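Local coordinates for protein glycosyl hydrolase, family 38 (PDB 5KBP) that probably hydrolyses alpha-mannosidic linkages as a metal-dependent, retaining-type glycoside hydrolase of family 38, at residues A[128-133]-A[351-356]. Numbering follows the deposited sequence.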
# COMPACT_ATOMS: atom_id res chain seq x y z
N ASP A 128 22.02 9.68 11.63
CA ASP A 128 22.39 9.19 10.31
C ASP A 128 21.85 10.07 9.19
O ASP A 128 21.75 9.62 8.05
CB ASP A 128 21.92 7.74 10.12
CG ASP A 128 22.71 7.00 9.07
OD1 ASP A 128 23.88 7.38 8.83
OD2 ASP A 128 22.17 6.03 8.49
N THR A 129 21.50 11.32 9.49
CA THR A 129 20.91 12.20 8.49
C THR A 129 21.95 12.60 7.45
O THR A 129 23.05 13.04 7.80
CB THR A 129 20.31 13.44 9.15
OG1 THR A 129 19.45 13.04 10.23
CG2 THR A 129 19.51 14.25 8.15
N PHE A 130 21.60 12.46 6.18
CA PHE A 130 22.49 12.78 5.07
C PHE A 130 22.51 14.30 4.90
O PHE A 130 21.77 14.87 4.10
CB PHE A 130 22.05 12.09 3.78
CG PHE A 130 21.83 10.61 3.93
CD1 PHE A 130 22.55 9.86 4.85
CD2 PHE A 130 20.88 9.97 3.14
CE1 PHE A 130 22.34 8.50 4.98
CE2 PHE A 130 20.67 8.61 3.27
CZ PHE A 130 21.40 7.87 4.18
N GLY A 131 23.37 14.96 5.67
CA GLY A 131 23.42 16.41 5.64
C GLY A 131 22.36 17.04 6.52
O GLY A 131 21.22 16.58 6.54
N ASN A 132 22.72 18.10 7.24
CA ASN A 132 21.82 18.75 8.18
C ASN A 132 21.51 20.16 7.71
O ASN A 132 22.41 20.90 7.30
CB ASN A 132 22.42 18.77 9.58
CG ASN A 132 22.42 17.40 10.23
OD1 ASN A 132 21.46 17.01 10.90
ND2 ASN A 132 23.50 16.65 10.04
N MET A 133 20.23 20.53 7.79
CA MET A 133 19.78 21.84 7.34
C MET A 133 20.43 22.95 8.16
O MET A 133 20.74 22.78 9.34
CB MET A 133 18.26 21.93 7.45
CG MET A 133 17.74 21.66 8.85
SD MET A 133 15.95 21.69 9.01
CE MET A 133 15.49 20.26 8.05
N HIS A 351 8.60 9.63 5.30
CA HIS A 351 9.70 10.57 5.51
C HIS A 351 10.93 10.03 6.26
O HIS A 351 11.89 10.79 6.40
CB HIS A 351 9.18 11.81 6.23
CG HIS A 351 8.36 12.71 5.36
ND1 HIS A 351 7.69 13.81 5.85
CD2 HIS A 351 8.10 12.66 4.03
CE1 HIS A 351 7.05 14.41 4.85
NE2 HIS A 351 7.29 13.73 3.74
N PRO A 352 10.96 8.79 6.77
CA PRO A 352 12.25 8.25 7.22
C PRO A 352 13.27 8.29 6.09
O PRO A 352 12.93 8.08 4.93
CB PRO A 352 11.91 6.82 7.65
CG PRO A 352 10.52 6.91 8.11
CD PRO A 352 9.85 7.90 7.19
N HIS A 353 14.52 8.58 6.45
CA HIS A 353 15.51 8.92 5.43
C HIS A 353 15.67 7.82 4.39
O HIS A 353 15.75 8.10 3.19
CB HIS A 353 16.86 9.26 6.09
CG HIS A 353 17.43 8.15 6.92
ND1 HIS A 353 16.98 7.88 8.20
CD2 HIS A 353 18.42 7.26 6.67
CE1 HIS A 353 17.67 6.86 8.69
NE2 HIS A 353 18.55 6.47 7.78
N ASP A 354 15.67 6.56 4.82
CA ASP A 354 15.77 5.47 3.85
C ASP A 354 14.54 5.38 2.96
O ASP A 354 14.63 4.84 1.85
CB ASP A 354 16.00 4.14 4.57
CG ASP A 354 17.39 4.03 5.16
OD1 ASP A 354 18.28 4.79 4.72
OD2 ASP A 354 17.60 3.18 6.05
N SER A 355 13.39 5.90 3.41
CA SER A 355 12.19 5.88 2.58
C SER A 355 12.23 6.96 1.51
O SER A 355 12.21 6.67 0.31
CB SER A 355 10.95 6.04 3.46
OG SER A 355 10.79 4.94 4.34
N ILE A 356 12.30 8.23 1.94
CA ILE A 356 12.16 9.34 1.00
C ILE A 356 13.38 9.48 0.11
O ILE A 356 13.28 9.96 -1.02
CB ILE A 356 11.85 10.64 1.77
CG1 ILE A 356 11.51 11.77 0.81
CG2 ILE A 356 13.02 11.02 2.68
CD1 ILE A 356 10.29 11.50 -0.05
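Phe130 and His353 form the aromatic part of this contact, an offset edge-to-face pair: the edge of the imidazole is turned toward the phenyl face, with centroids 5.6 Å apart and planes at 84°. The closest atoms are Phe130 CZ and His353 CD2, 3.9 Å apart. The His353 CB points toward the loop, and chi1 of 58° places CG between the backbone N and the carbonyl carbon. Phe130 is itself the centre of an inverse gamma turn, closed by a weak bond from Gly131 N to Thr129 O (2.9 Å).

The two segments come from different parts of the family 38 architecture: residues 128-133 follow strand 124-126 of the N-terminal domain's mixed sheet, whereas His353 opens the short helix 353-356 of the middle domain. As in other family 38 enzymes, both probably line the active-site pocket. Pro352 occupies the N-cap, and its carbonyl O accepts from Ser355 N (2.7 Å) and Ile356 N (3.1 Å).

The polar approach is a proximity and not a bond. Asp128 OD2 lies 3.7 Å from His353 NE2, with carboxylate and imidazole planes 84° apart. The other carboxylate oxygen, OD1, makes a salt bridge to Arg152. Asp354 OD1 sits 4.4 Å from Phe130 CZ at the margin of the contact.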